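Local coordinates for protein [4Fe-4S]-dependent U34-ARNt thiolase (Methanococcus maripaludis, PDB 6SCY) that probably acts as a [4Fe-4S]-dependent, ATP-using tRNA thiolase that puts sulfur into uridine 34 of tRNA, at residues A[58-68]-A[217-228]. Residues are numbered along the deposited sequence; the frame is centred on the assembly and turned at random.
Sequences GGKDSLVMAYL and VLLLAEMLELKY. With SO4 (sulfate ion), chain L.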
loop_
_atom_site.group_PDB
_atom_site.type_symbol
_atom_site.label_atom_id
_atom_site.label_comp_id
_atom_site.label_asym_id
_atom_site.label_seq_id
_atom_site.Cartn_x
_atom_site.Cartn_y
_atom_site.Cartn_z
ATOM N N GLY A 58 11.279 -3.821 28.029
ATOM C CA GLY A 58 10.407 -3.615 29.182
ATOM C C GLY A 58 8.913 -3.473 28.942
ATOM O O GLY A 58 8.123 -3.608 29.884
ATOM N N GLY A 59 8.523 -3.210 27.697
ATOM C CA GLY A 59 7.122 -3.051 27.319
ATOM C C GLY A 59 6.375 -4.362 27.248
ATOM O O GLY A 59 7.002 -5.427 27.254
ATOM N N LYS A 60 5.023 -4.299 27.179
ATOM C CA LYS A 60 4.162 -5.491 27.124
ATOM C C LYS A 60 4.628 -6.494 26.072
ATOM O O LYS A 60 4.843 -7.643 26.430
ATOM C CB LYS A 60 2.669 -5.151 26.972
ATOM C CG LYS A 60 2.360 -4.018 26.004
ATOM C CD LYS A 60 1.193 -4.351 25.094
ATOM C CE LYS A 60 0.907 -3.229 24.125
ATOM N NZ LYS A 60 1.974 -3.080 23.089
ATOM N N ASP A 61 4.897 -6.035 24.824
ATOM C CA ASP A 61 5.368 -6.839 23.681
ATOM C C ASP A 61 6.585 -7.699 24.007
ATOM O O ASP A 61 6.483 -8.921 23.936
ATOM C CB ASP A 61 5.653 -5.954 22.458
ATOM C CG ASP A 61 4.462 -5.161 21.961
ATOM O OD1 ASP A 61 3.537 -5.776 21.406
ATOM O OD2 ASP A 61 4.468 -3.918 22.112
ATOM N N SER A 62 7.710 -7.068 24.413
ATOM C CA SER A 62 8.966 -7.744 24.760
ATOM C C SER A 62 8.854 -8.729 25.908
ATOM O O SER A 62 9.541 -9.741 25.870
ATOM C CB SER A 62 10.079 -6.742 25.028
ATOM O OG SER A 62 10.735 -6.438 23.807
ATOM N N LEU A 63 8.002 -8.446 26.911
ATOM C CA LEU A 63 7.745 -9.318 28.066
ATOM C C LEU A 63 6.809 -10.493 27.707
ATOM O O LEU A 63 7.053 -11.619 28.159
ATOM C CB LEU A 63 7.188 -8.495 29.235
ATOM C CG LEU A 63 8.187 -8.083 30.322
ATOM C CD1 LEU A 63 9.231 -7.103 29.806
ATOM C CD2 LEU A 63 7.471 -7.458 31.483
ATOM N N VAL A 64 5.763 -10.233 26.870
ATOM C CA VAL A 64 4.805 -11.230 26.358
ATOM C C VAL A 64 5.558 -12.219 25.471
ATOM O O VAL A 64 5.387 -13.428 25.636
ATOM C CB VAL A 64 3.605 -10.571 25.634
ATOM C CG1 VAL A 64 2.882 -11.547 24.720
ATOM C CG2 VAL A 64 2.634 -9.980 26.636
ATOM N N MET A 65 6.420 -11.699 24.569
ATOM C CA MET A 65 7.275 -12.497 23.691
ATOM C C MET A 65 8.277 -13.293 24.533
ATOM O O MET A 65 8.491 -14.472 24.268
ATOM C CB MET A 65 8.022 -11.590 22.696
ATOM C CG MET A 65 8.954 -12.340 21.769
ATOM S SD MET A 65 10.188 -11.293 20.988
ATOM C CE MET A 65 11.205 -10.927 22.370
ATOM N N ALA A 66 8.875 -12.651 25.548
ATOM C CA ALA A 66 9.849 -13.282 26.440
ATOM C C ALA A 66 9.221 -14.423 27.247
ATOM O O ALA A 66 9.877 -15.450 27.437
ATOM C CB ALA A 66 10.466 -12.250 27.372
ATOM N N TYR A 67 7.947 -14.253 27.691
ATOM C CA TYR A 67 7.217 -15.263 28.459
ATOM C C TYR A 67 6.869 -16.472 27.595
ATOM O O TYR A 67 7.024 -17.606 28.061
ATOM C CB TYR A 67 5.945 -14.674 29.093
ATOM C CG TYR A 67 5.103 -15.684 29.850
ATOM C CD1 TYR A 67 4.138 -16.446 29.196
ATOM C CD2 TYR A 67 5.248 -15.854 31.222
ATOM C CE1 TYR A 67 3.360 -17.376 29.885
ATOM C CE2 TYR A 67 4.461 -16.766 31.926
ATOM C CZ TYR A 67 3.519 -17.526 31.254
ATOM O OH TYR A 67 2.738 -18.427 31.945
ATOM N N LEU A 68 6.339 -16.234 26.371
ATOM C CA LEU A 68 5.948 -17.300 25.451
ATOM C C LEU A 68 7.168 -18.138 25.076
ATOM O O LEU A 68 7.180 -19.331 25.370
ATOM C CB LEU A 68 5.193 -16.758 24.213
ATOM C CG LEU A 68 3.835 -16.055 24.457
ATOM C CD1 LEU A 68 3.344 -15.353 23.195
ATOM C CD2 LEU A 68 2.768 -17.020 24.982
ATOM N N VAL A 217 -1.947 -8.885 22.396
ATOM C CA VAL A 217 -0.664 -8.833 23.116
ATOM C C VAL A 217 -0.895 -8.202 24.497
ATOM O O VAL A 217 -0.424 -8.734 25.500
ATOM C CB VAL A 217 0.439 -8.090 22.299
ATOM C CG1 VAL A 217 1.603 -7.668 23.183
ATOM C CG2 VAL A 217 0.944 -8.943 21.141
ATOM N N LEU A 218 -1.655 -7.095 24.537
ATOM C CA LEU A 218 -2.008 -6.368 25.754
ATOM C C LEU A 218 -2.898 -7.212 26.673
ATOM O O LEU A 218 -2.660 -7.239 27.880
ATOM C CB LEU A 218 -2.701 -5.045 25.391
ATOM C CG LEU A 218 -3.102 -4.151 26.554
ATOM C CD1 LEU A 218 -1.913 -3.386 27.096
ATOM C CD2 LEU A 218 -4.201 -3.205 26.145
ATOM N N LEU A 219 -3.917 -7.896 26.098
ATOM C CA LEU A 219 -4.845 -8.767 26.829
ATOM C C LEU A 219 -4.083 -9.937 27.445
ATOM O O LEU A 219 -4.331 -10.271 28.599
ATOM C CB LEU A 219 -5.975 -9.262 25.908
ATOM C CG LEU A 219 -7.114 -10.056 26.559
ATOM C CD1 LEU A 219 -8.114 -9.140 27.274
ATOM C CD2 LEU A 219 -7.850 -10.865 25.531
ATOM N N LEU A 220 -3.120 -10.514 26.695
ATOM C CA LEU A 220 -2.276 -11.618 27.151
ATOM C C LEU A 220 -1.370 -11.168 28.297
ATOM O O LEU A 220 -1.119 -11.952 29.206
ATOM C CB LEU A 220 -1.453 -12.199 25.983
ATOM C CG LEU A 220 -0.985 -13.661 26.116
ATOM C CD1 LEU A 220 -2.115 -14.641 25.838
ATOM C CD2 LEU A 220 0.132 -13.958 25.142
ATOM N N ALA A 221 -0.917 -9.895 28.268
ATOM C CA ALA A 221 -0.067 -9.293 29.300
ATOM C C ALA A 221 -0.851 -9.144 30.602
ATOM O O ALA A 221 -0.304 -9.400 31.675
ATOM C CB ALA A 221 0.450 -7.933 28.837
ATOM N N GLU A 222 -2.140 -8.754 30.496
ATOM C CA GLU A 222 -3.057 -8.560 31.622
ATOM C C GLU A 222 -3.403 -9.887 32.302
ATOM O O GLU A 222 -3.404 -9.950 33.534
ATOM C CB GLU A 222 -4.339 -7.830 31.170
ATOM C CG GLU A 222 -4.138 -6.355 30.833
ATOM C CD GLU A 222 -5.380 -5.558 30.469
ATOM O OE1 GLU A 222 -6.314 -6.135 29.864
ATOM O OE2 GLU A 222 -5.410 -4.345 30.777
ATOM N N MET A 223 -3.678 -10.944 31.502
ATOM C CA MET A 223 -4.038 -12.278 31.995
ATOM C C MET A 223 -2.888 -12.983 32.689
ATOM O O MET A 223 -3.130 -13.754 33.623
ATOM C CB MET A 223 -4.588 -13.160 30.873
ATOM C CG MET A 223 -5.917 -12.682 30.327
ATOM S SD MET A 223 -6.574 -13.712 28.985
ATOM C CE MET A 223 -5.117 -14.018 28.098
ATOM N N LEU A 224 -1.643 -12.737 32.234
ATOM C CA LEU A 224 -0.445 -13.356 32.809
ATOM C C LEU A 224 0.108 -12.551 33.985
ATOM O O LEU A 224 1.030 -13.012 34.665
ATOM C CB LEU A 224 0.637 -13.578 31.737
ATOM C CG LEU A 224 0.288 -14.516 30.571
ATOM C CD1 LEU A 224 1.239 -14.307 29.414
ATOM C CD2 LEU A 224 0.241 -15.972 31.004
ATOM N N GLU A 225 -0.479 -11.362 34.238
ATOM C CA GLU A 225 -0.112 -10.420 35.306
ATOM C C GLU A 225 1.357 -9.958 35.201
ATOM O O GLU A 225 2.049 -9.807 36.216
ATOM C CB GLU A 225 -0.459 -10.970 36.708
ATOM C CG GLU A 225 -1.950 -11.087 36.974
ATOM C CD GLU A 225 -2.296 -11.422 38.412
ATOM O OE1 GLU A 225 -2.560 -12.613 38.694
ATOM O OE2 GLU A 225 -2.303 -10.498 39.257
ATOM N N LEU A 226 1.817 -9.714 33.958
ATOM C CA LEU A 226 3.179 -9.260 33.682
ATOM C C LEU A 226 3.348 -7.807 34.108
ATOM O O LEU A 226 2.512 -6.959 33.776
ATOM C CB LEU A 226 3.574 -9.443 32.196
ATOM C CG LEU A 226 3.529 -10.856 31.579
ATOM C CD1 LEU A 226 3.953 -10.820 30.130
ATOM C CD2 LEU A 226 4.415 -11.841 32.328
ATOM N N LYS A 227 4.413 -7.537 34.877
ATOM C CA LYS A 227 4.747 -6.204 35.378
ATOM C C LYS A 227 5.597 -5.433 34.337
ATOM O O LYS A 227 6.803 -5.237 34.524
ATOM C CB LYS A 227 5.453 -6.289 36.750
ATOM C CG LYS A 227 4.597 -6.873 37.873
ATOM C CD LYS A 227 4.988 -8.315 38.195
ATOM C CE LYS A 227 4.176 -8.871 39.341
ATOM N NZ LYS A 227 4.594 -10.249 39.709
ATOM N N TYR A 228 4.953 -5.022 33.225
ATOM C CA TYR A 228 5.603 -4.295 32.132
ATOM C C TYR A 228 5.646 -2.789 32.364
ATOM O O TYR A 228 4.744 -2.239 33.002
ATOM C CB TYR A 228 4.961 -4.629 30.764
ATOM C CG TYR A 228 3.521 -4.186 30.606
ATOM C CD1 TYR A 228 3.210 -2.896 30.173
ATOM C CD2 TYR A 228 2.472 -5.066 30.836
ATOM C CE1 TYR A 228 1.889 -2.475 30.053
ATOM C CE2 TYR A 228 1.146 -4.670 30.672
ATOM C CZ TYR A 228 0.859 -3.368 30.286
ATOM O OH TYR A 228 -0.445 -2.966 30.141
HETATM S S SO4 L . 7.807 -2.949 23.621
HETATM O O1 SO4 L . 8.410 -4.260 23.394
HETATM O O2 SO4 L . 8.607 -2.219 24.592
HETATM O O3 SO4 L . 6.439 -3.095 24.114
HETATM O O4 SO4 L . 7.781 -2.194 22.375
#
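Two tyrosine rings, one from each segment, meet aliphatic groups of the other across the contact between helix 60-75, whose first turn belongs to the PP-loop motif of this HUP-type fold, and 217-228, the end of helix 214-223 with the chain beyond it. Over one face of the Tyr228 ring lies Lys60 CB, a CH-pi contact 3.8 Å from the centroid and only 8° off the normal, hence nearly central. One face of Tyr67 receives Leu224 CD1, 4.0 Å from its ring centroid, while Leu226 CD2 reaches that ring obliquely. Tyr228 CG sits between the backbone N and the carbonyl carbon (chi1 65°), which lays the ring over Lys60; separately, the backbone sets Tyr228 CB 3.4 Å from Gly58 O. An alanine in place of Tyr228 is likely to open a gap over Lys60 CB and deprive it of its aromatic face.

The axes of 60-68 and 217-223 come within 9.3 Å, at 66° between their N-to-C directions, around Val64, whose two branches divide the work: CG1 meets Leu220 CD2 at 3.7 Å, whereas CG2 packs on Ala221 CB and Leu226 CD1. Positive phi at Glu225 and the bond from Leu226 N to Ala221 O mark a Schellman motif, after which Leu226 packs onto Leu63 and Val64. Phe104 of helix 95-108 also touches Tyr67 and Leu226.

At the N-terminal end of helix 60-75, a sulfate, probably from the crystallisation liquor, accepts a hydrogen bond from Ser62 N, in keeping with the predicted ATP site that includes Asp61. Lys60, its CD against Leu218 CD1, bends at chi2 and chi4, bringing NZ 2.8 Å from Asp61 OD2, a salt bridge with weak hydrogen-bond geometry.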